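Side-chain contacts in nucleoside hydrolase, putative (Trypanosoma brucei, PDB 3FZ0), which belongs to the nucleoside hydrolase family and holds a calcium ion in an alpha/beta fold built round a mixed sheet: residues I23-T28 against V289-E294; D283-L288 against T341-E346. The protein carries 2 engineered substitutions. All coordinates share one frame; numbering follows the deposited sequence.

Contact 1 and contact 2 share helix 282-291, and their centres lie about 9 Å apart. Contact 1 sets the end of this helix against the end of helix 17-27; contact 2 sets its middle turns against Val-343 at the end of strand 337-343, just before helix 345-356. Along the chain the order is 23-28, 283-288, 289-294, 341-346, so the two contacts interlock. They also touch directly: Leu-25 CD1 lies 3.6 Å from Ala-284 O, and Val-289 CG2 lies 3.8 Å from Val-343 CG2. One buried helix thus packs against elements from both ends of the chain and, through Asp-283, reaches the calcium ion.

Contact 1: residues I23-T28 against V289-E294; sequences IMLAMT and VAIRPE
Ile-291, in the last turn of helix 282-291, extends its CD1 methyl to the end of helix 17-27 and meets two neighbouring residues there. The methyl lies 4.0 Å from Ala-26 CA, touching the backbone of the helix itself, and 4.1 Å from CD2 of Leu-25. Leu-25 and Ile-291 both leave their helices toward the opposite segment, but they run alongside one another in opposite senses; one methyl of each side chain, CD2 of Leu-25 and CD1 of Ile-291, does the touching. The torsions account for this reach. In Ile-291, CG1 sits between the backbone N and carbonyl carbon (chi1 63°), while the nearly extended second torsion carries CD1 outward; Leu-25 turns its CG away from its own N (chi1 -162°). Ala-26, small and buried, lets the isoleucine come close to its main chain, and the CA atoms of Ala-26 and Ile-291 are 7.8 Å apart. Strand 32-39 borders both helix ends, with Val-32 against Ile-291 and Val-34 against Ala-26. Two polar pairs form within the segments. Thr-28 OG1 donates to Met-24 O at 2.9 Å, a bent approach with a C=O...O angle of 139°, which ties the threonine back to the last turn of helix 17-27. After helix 282-291 ends, Arg-292 NH2 and Glu-294 OE2 stand 3.2 Å apart as a purely electrostatic salt bridge, because the oxygen sits above the guanidinium plane. Between the helices the chemistry is wholly aliphatic, and only 87 Å² is buried: the fit depends on shape and dispersion, with no directional bond to fix the spacing of the two helix ends.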
ATOM      1  N   ILE B  23     -24.127 -25.908  -8.083  1.00 60.30           N
ATOM      2  CA  ILE B  23     -24.299 -27.108  -7.257  1.00 59.87           C
ATOM      3  C   ILE B  23     -25.253 -28.079  -7.964  1.00 60.49           C
ATOM      4  O   ILE B  23     -25.030 -29.287  -7.945  1.00 61.33           O
ATOM      5  CB  ILE B  23     -24.752 -26.756  -5.800  1.00 59.55           C
ATOM      6  CG1 ILE B  23     -23.654 -25.928  -5.103  1.00 59.17           C
ATOM      7  CG2 ILE B  23     -25.056 -28.007  -5.011  1.00 57.04           C
ATOM      8  CD1 ILE B  23     -24.110 -25.076  -3.925  1.00 59.07           C
ATOM      9  N   MET B  24     -26.277 -27.537  -8.611  1.00 60.45           N
ATOM     10  CA  MET B  24     -27.186 -28.317  -9.427  1.00 61.14           C
ATOM     11  C   MET B  24     -26.437 -29.039 -10.536  1.00 61.38           C
ATOM     12  O   MET B  24     -26.707 -30.209 -10.831  1.00 61.40           O
ATOM     13  CB  MET B  24     -28.317 -27.447  -9.993  1.00 60.97           C
ATOM     14  CG  MET B  24     -29.320 -26.910  -8.938  1.00 60.41           C
ATOM     15  SD  MET B  24     -30.629 -25.850  -9.641  1.00 61.31           S
ATOM     16  CE  MET B  24     -31.931 -27.022  -9.916  1.00 60.39           C
ATOM     17  N   LEU B  25     -25.458 -28.364 -11.112  1.00 61.74           N
ATOM     18  CA  LEU B  25     -24.697 -28.936 -12.207  1.00 62.29           C
ATOM     19  C   LEU B  25     -23.840 -30.092 -11.679  1.00 62.86           C
ATOM     20  O   LEU B  25     -23.879 -31.218 -12.234  1.00 63.31           O
ATOM     21  CB  LEU B  25     -23.859 -27.863 -12.895  1.00 62.21           C
ATOM     22  CG  LEU B  25     -23.277 -28.057 -14.297  1.00 62.18           C
ATOM     23  CD1 LEU B  25     -22.716 -26.728 -14.790  1.00 61.82           C
ATOM     24  CD2 LEU B  25     -22.209 -29.073 -14.334  1.00 61.15           C
ATOM     25  N   ALA B  26     -23.086 -29.837 -10.610  1.00 62.97           N
ATOM     26  CA  ALA B  26     -22.339 -30.915  -9.918  1.00 63.73           C
ATOM     27  C   ALA B  26     -23.209 -32.124  -9.553  1.00 64.50           C
ATOM     28  O   ALA B  26     -22.768 -33.253  -9.712  1.00 64.92           O
ATOM     29  CB  ALA B  26     -21.675 -30.380  -8.680  1.00 62.74           C
ATOM     30  N   MET B  27     -24.439 -31.876  -9.092  1.00 65.02           N
ATOM     31  CA  MET B  27     -25.288 -32.951  -8.607  1.00 66.33           C
ATOM     32  C   MET B  27     -26.015 -33.742  -9.664  1.00 65.90           C
ATOM     33  O   MET B  27     -26.682 -34.701  -9.312  1.00 66.56           O
ATOM     34  CB  MET B  27     -26.301 -32.419  -7.603  1.00 66.06           C
ATOM     35  CG  MET B  27     -25.723 -32.227  -6.226  1.00 67.46           C
ATOM     36  SD  MET B  27     -26.966 -31.570  -5.136  1.00 69.13           S
ATOM     37  CE  MET B  27     -27.668 -30.329  -6.196  1.00 69.92           C
ATOM     38  N   THR B  28     -25.926 -33.340 -10.931  1.00 65.70           N
ATOM     39  CA  THR B  28     -26.722 -33.970 -12.002  1.00 65.59           C
ATOM     40  C   THR B  28     -25.798 -34.510 -13.086  1.00 65.94           C
ATOM     41  O   THR B  28     -26.202 -34.809 -14.176  1.00 66.48           O
ATOM     42  CB  THR B  28     -27.723 -32.988 -12.649  1.00 65.58           C
ATOM     43  OG1 THR B  28     -27.031 -31.825 -13.170  1.00 64.96           O
ATOM     44  CG2 THR B  28     -28.797 -32.593 -11.650  1.00 65.51           C
ATOM     45  N   VAL B 289     -15.641 -26.551 -15.342  1.00 62.06           N
ATOM     46  CA  VAL B 289     -14.208 -26.704 -15.548  1.00 62.06           C
ATOM     47  C   VAL B 289     -13.671 -27.844 -14.687  1.00 62.61           C
ATOM     48  O   VAL B 289     -12.851 -28.621 -15.147  1.00 62.32           O
ATOM     49  CB  VAL B 289     -13.450 -25.381 -15.330  1.00 61.82           C
ATOM     50  CG1 VAL B 289     -11.943 -25.602 -15.190  1.00 60.43           C
ATOM     51  CG2 VAL B 289     -13.729 -24.436 -16.492  1.00 61.94           C
ATOM     52  N   ALA B 290     -14.145 -27.932 -13.444  1.00 63.27           N
ATOM     53  CA  ALA B 290     -13.683 -28.947 -12.498  1.00 63.89           C
ATOM     54  C   ALA B 290     -14.013 -30.339 -12.941  1.00 64.46           C
ATOM     55  O   ALA B 290     -13.213 -31.243 -12.806  1.00 64.64           O
ATOM     56  CB  ALA B 290     -14.296 -28.722 -11.136  1.00 63.76           C
ATOM     57  N   ILE B 291     -15.214 -30.536 -13.439  1.00 65.81           N
ATOM     58  CA  ILE B 291     -15.641 -31.899 -13.721  1.00 67.27           C
ATOM     59  C   ILE B 291     -15.524 -32.326 -15.190  1.00 67.64           C
ATOM     60  O   ILE B 291     -15.434 -33.516 -15.461  1.00 67.48           O
ATOM     61  CB  ILE B 291     -16.993 -32.245 -13.065  1.00 67.13           C
ATOM     62  CG1 ILE B 291     -18.128 -31.403 -13.594  1.00 68.72           C
ATOM     63  CG2 ILE B 291     -16.903 -31.975 -11.581  1.00 67.19           C
ATOM     64  CD1 ILE B 291     -19.332 -31.345 -12.592  1.00 68.77           C
ATOM     65  N   ARG B 292     -15.498 -31.360 -16.113  1.00 68.01           N
ATOM     66  CA  ARG B 292     -15.266 -31.665 -17.510  1.00 68.64           C
ATOM     67  C   ARG B 292     -14.090 -30.870 -18.020  1.00 68.31           C
ATOM     68  O   ARG B 292     -14.282 -29.845 -18.665  1.00 67.98           O
ATOM     69  CB  ARG B 292     -16.507 -31.382 -18.360  1.00 69.41           C
ATOM     70  CG  ARG B 292     -17.779 -32.053 -17.876  1.00 72.13           C
ATOM     71  CD  ARG B 292     -18.753 -32.241 -19.006  1.00 77.06           C
ATOM     72  NE  ARG B 292     -18.538 -33.510 -19.678  1.00 81.23           N
ATOM     73  CZ  ARG B 292     -18.738 -33.730 -20.977  1.00 83.65           C
ATOM     74  NH1 ARG B 292     -19.159 -32.759 -21.773  1.00 83.31           N
ATOM     75  NH2 ARG B 292     -18.520 -34.944 -21.491  1.00 85.61           N
ATOM     76  N   PRO B 293     -12.859 -31.350 -17.741  1.00 68.50           N
ATOM     77  CA  PRO B 293     -11.642 -30.586 -18.071  1.00 68.53           C
ATOM     78  C   PRO B 293     -11.504 -30.307 -19.573  1.00 68.06           C
ATOM     79  O   PRO B 293     -10.799 -29.387 -19.958  1.00 68.53           O
ATOM     80  CB  PRO B 293     -10.502 -31.506 -17.596  1.00 68.71           C
ATOM     81  CG  PRO B 293     -11.117 -32.915 -17.622  1.00 68.91           C
ATOM     82  CD  PRO B 293     -12.535 -32.661 -17.143  1.00 68.49           C
ATOM     83  N   GLU B 294     -12.184 -31.096 -20.395  1.00 67.47           N
ATOM     84  CA  GLU B 294     -12.174 -30.952 -21.847  1.00 67.26           C
ATOM     85  C   GLU B 294     -12.954 -29.711 -22.299  1.00 66.31           C
ATOM     86  O   GLU B 294     -12.849 -29.298 -23.450  1.00 66.05           O
ATOM     87  CB  GLU B 294     -12.703 -32.226 -22.543  1.00 67.67           C
ATOM     88  CG  GLU B 294     -14.205 -32.560 -22.260  1.00 70.70           C
ATOM     89  CD  GLU B 294     -14.455 -33.458 -20.997  1.00 73.25           C
ATOM     90  OE1 GLU B 294     -13.635 -33.451 -20.047  1.00 73.11           O
ATOM     91  OE2 GLU B 294     -15.497 -34.176 -20.964  1.00 74.89           O
TER

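Contact 2: residues D283-L288 against T341-E346; sequences DAVAVL and TKVDNE. With CA (calcium ion), chain G.
This is a small, buried, aliphatic contact between a helix and the end of a strand: helix 282-291 lies against the end of strand 337-343, where the chain turns into helix 345-356. Val-343 carries one side, presenting both of its methyls to two residues one helical turn apart. Its CG2 is 4.0 Å from CG1 of Val-285, and its CG1 is 4.0 Å from CD2 of Leu-288. The two valines lie flank to flank, pointing opposite ways, whereas Leu-288 crosses Val-343 at a slant. In Val-343, CG1 is anti to the backbone N (chi1 167°) and CG2 anti to the carbonyl carbon, an orientation that spreads the fork across the helix. Phe-348 and Ala-351 of helix 345-356 continue the apolar surface, Phe-348 touching both Val-285 and Leu-288. Just before, Thr-341 and Lys-342 together face Asp-298 in a classic beta bulge of the strand; just after, Asp-344 is the N-cap residue of the next helix, its OD1 accepting from Met-347 N. At the other end of segment 283-288, Asp-283 turns to the calcium ion. OD2 binds the metal at 2.4 Å, while OD1 stays 3.6 Å from the calcium, so the carboxylate coordinates through one oxygen. OD1 instead accepts a hydrogen bond of 2.6 Å from water 1, itself a calcium ligand at 2.3 Å; this second tie would restrain rotation of the carboxylate. Asp-14, Asp-19 and the carbonyl oxygen of Leu-134 complete the protein ligands, and Asp-18 OD2 accepts from Asp-283 N. An aspartate from this late helix joining the N-terminal aspartate cluster round calcium is the hallmark metal site of the nucleoside hydrolase fold.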
ATOM      1  N   ASP B 283     -20.268 -19.106 -11.350  1.00 64.25           N
ATOM      2  CA  ASP B 283     -19.979 -20.334 -10.564  1.00 63.56           C
ATOM      3  C   ASP B 283     -20.262 -21.623 -11.324  1.00 62.85           C
ATOM      4  O   ASP B 283     -19.581 -22.617 -11.108  1.00 63.00           O
ATOM      5  CB  ASP B 283     -20.738 -20.328  -9.250  1.00 63.91           C
ATOM      6  CG  ASP B 283     -20.267 -19.238  -8.323  1.00 65.39           C
ATOM      7  OD1 ASP B 283     -19.105 -18.811  -8.441  1.00 66.74           O
ATOM      8  OD2 ASP B 283     -21.056 -18.793  -7.463  1.00 65.49           O
ATOM      9  N   ALA B 284     -21.246 -21.612 -12.222  1.00 61.84           N
ATOM     10  CA  ALA B 284     -21.569 -22.816 -12.994  1.00 61.06           C
ATOM     11  C   ALA B 284     -20.438 -23.137 -13.948  1.00 60.73           C
ATOM     12  O   ALA B 284     -20.132 -24.316 -14.188  1.00 60.40           O
ATOM     13  CB  ALA B 284     -22.897 -22.669 -13.750  1.00 60.74           C
ATOM     14  N   VAL B 285     -19.796 -22.094 -14.478  1.00 60.15           N
ATOM     15  CA  VAL B 285     -18.670 -22.281 -15.390  1.00 59.54           C
ATOM     16  C   VAL B 285     -17.492 -22.946 -14.643  1.00 59.93           C
ATOM     17  O   VAL B 285     -16.807 -23.846 -15.158  1.00 60.47           O
ATOM     18  CB  VAL B 285     -18.273 -20.932 -16.105  1.00 59.70           C
ATOM     19  CG1 VAL B 285     -17.075 -21.101 -17.050  1.00 59.33           C
ATOM     20  CG2 VAL B 285     -19.432 -20.366 -16.899  1.00 57.95           C
ATOM     21  N   ALA B 286     -17.264 -22.523 -13.409  1.00 59.91           N
ATOM     22  CA  ALA B 286     -16.186 -23.080 -12.609  1.00 59.97           C
ATOM     23  C   ALA B 286     -16.444 -24.569 -12.317  1.00 60.24           C
ATOM     24  O   ALA B 286     -15.548 -25.404 -12.504  1.00 60.83           O
ATOM     25  CB  ALA B 286     -16.022 -22.276 -11.302  1.00 59.51           C
ATOM     26  N   VAL B 287     -17.651 -24.907 -11.844  1.00 60.26           N
ATOM     27  CA  VAL B 287     -18.018 -26.327 -11.659  1.00 59.97           C
ATOM     28  C   VAL B 287     -17.821 -27.140 -12.954  1.00 60.60           C
ATOM     29  O   VAL B 287     -17.282 -28.247 -12.905  1.00 61.12           O
ATOM     30  CB  VAL B 287     -19.464 -26.536 -11.063  1.00 59.60           C
ATOM     31  CG1 VAL B 287     -19.849 -27.992 -11.062  1.00 57.83           C
ATOM     32  CG2 VAL B 287     -19.519 -25.983  -9.621  1.00 58.53           C
ATOM     33  N   LEU B 288     -18.206 -26.588 -14.101  1.00 60.58           N
ATOM     34  CA  LEU B 288     -17.972 -27.277 -15.364  1.00 61.20           C
ATOM     35  C   LEU B 288     -16.480 -27.546 -15.626  1.00 61.63           C
ATOM     36  O   LEU B 288     -16.093 -28.647 -16.075  1.00 61.71           O
ATOM     37  CB  LEU B 288     -18.577 -26.488 -16.519  1.00 61.66           C
ATOM     38  CG  LEU B 288     -18.428 -27.140 -17.889  1.00 61.28           C
ATOM     39  CD1 LEU B 288     -19.427 -28.241 -18.007  1.00 59.74           C
ATOM     40  CD2 LEU B 288     -18.662 -26.083 -18.938  1.00 62.08           C
ATOM     41  N   THR B 341      -8.851 -19.138 -20.157  1.00 61.87           N
ATOM     42  CA  THR B 341      -9.172 -17.998 -21.023  1.00 62.51           C
ATOM     43  C   THR B 341     -10.286 -18.248 -22.027  1.00 62.59           C
ATOM     44  O   THR B 341     -10.857 -17.295 -22.544  1.00 62.52           O
ATOM     45  CB  THR B 341      -7.942 -17.410 -21.738  1.00 62.68           C
ATOM     46  OG1 THR B 341      -7.337 -18.417 -22.544  1.00 63.87           O
ATOM     47  CG2 THR B 341      -6.893 -16.865 -20.699  1.00 62.88           C
ATOM     48  N   LYS B 342     -10.572 -19.519 -22.305  1.00 62.51           N
ATOM     49  CA  LYS B 342     -11.751 -19.921 -23.062  1.00 62.39           C
ATOM     50  C   LYS B 342     -12.374 -21.251 -22.622  1.00 61.88           C
ATOM     51  O   LYS B 342     -11.686 -22.272 -22.532  1.00 61.40           O
ATOM     52  CB  LYS B 342     -11.503 -19.957 -24.573  1.00 62.71           C
ATOM     53  CG  LYS B 342     -12.837 -20.057 -25.305  1.00 62.84           C
ATOM     54  CD  LYS B 342     -12.757 -19.655 -26.727  1.00 65.67           C
ATOM     55  CE  LYS B 342     -14.159 -19.762 -27.433  1.00 66.96           C
ATOM     56  NZ  LYS B 342     -15.123 -18.679 -27.018  1.00 67.73           N
ATOM     57  N   VAL B 343     -13.681 -21.201 -22.379  1.00 61.56           N
ATOM     58  CA  VAL B 343     -14.503 -22.360 -22.069  1.00 61.41           C
ATOM     59  C   VAL B 343     -15.476 -22.660 -23.201  1.00 61.47           C
ATOM     60  O   VAL B 343     -16.028 -21.742 -23.826  1.00 61.38           O
ATOM     61  CB  VAL B 343     -15.250 -22.177 -20.739  1.00 61.46           C
ATOM     62  CG1 VAL B 343     -16.349 -23.219 -20.551  1.00 61.73           C
ATOM     63  CG2 VAL B 343     -14.246 -22.279 -19.569  1.00 61.26           C
ATOM     64  N   ASP B 344     -15.677 -23.957 -23.456  1.00 61.71           N
ATOM     65  CA  ASP B 344     -16.555 -24.458 -24.524  1.00 62.05           C
ATOM     66  C   ASP B 344     -17.995 -24.113 -24.163  1.00 62.02           C
ATOM     67  O   ASP B 344     -18.566 -24.733 -23.268  1.00 62.16           O
ATOM     68  CB  ASP B 344     -16.376 -25.964 -24.636  1.00 61.84           C
ATOM     69  CG  ASP B 344     -17.081 -26.560 -25.829  1.00 63.32           C
ATOM     70  OD1 ASP B 344     -18.195 -26.119 -26.205  1.00 64.77           O
ATOM     71  OD2 ASP B 344     -16.517 -27.520 -26.399  1.00 63.68           O
ATOM     72  N   ASN B 345     -18.556 -23.101 -24.827  1.00 62.05           N
ATOM     73  CA  ASN B 345     -19.945 -22.655 -24.549  1.00 62.32           C
ATOM     74  C   ASN B 345     -20.992 -23.757 -24.786  1.00 62.13           C
ATOM     75  O   ASN B 345     -21.889 -23.955 -23.995  1.00 61.57           O
ATOM     76  CB  ASN B 345     -20.343 -21.398 -25.345  1.00 61.39           C
ATOM     77  CG  ASN B 345     -21.621 -20.777 -24.813  1.00 61.24           C
ATOM     78  OD1 ASN B 345     -21.716 -20.475 -23.609  1.00 62.82           O
ATOM     79  ND2 ASN B 345     -22.632 -20.632 -25.678  1.00 61.43           N
ATOM     80  N   GLU B 346     -20.827 -24.465 -25.891  1.00 62.89           N
ATOM     81  CA  GLU B 346     -21.662 -25.590 -26.255  1.00 64.29           C
ATOM     82  C   GLU B 346     -21.738 -26.653 -25.122  1.00 63.77           C
ATOM     83  O   GLU B 346     -22.832 -27.072 -24.755  1.00 62.65           O
ATOM     84  CB  GLU B 346     -21.148 -26.165 -27.573  1.00 64.34           C
ATOM     85  CG  GLU B 346     -22.117 -27.079 -28.306  1.00 67.87           C
ATOM     86  CD  GLU B 346     -21.949 -26.994 -29.848  1.00 72.44           C
ATOM     87  OE1 GLU B 346     -21.280 -26.030 -30.344  1.00 74.73           O
ATOM     88  OE2 GLU B 346     -22.515 -27.882 -30.566  1.00 75.34           O
TER
HETATM   89 CA    CA G 400     -20.621 -17.442  -5.479  1.00 62.36          CA
HETATM   90  O   HOH W   1     -19.121 -16.629  -7.016  1.00 33.86           O
HETATM   91  O   HOH W   2     -19.712 -15.073  -4.559  1.00 45.13           O
HETATM   92  O   HOH W   3     -22.061 -15.871  -6.683  1.00 28.67           O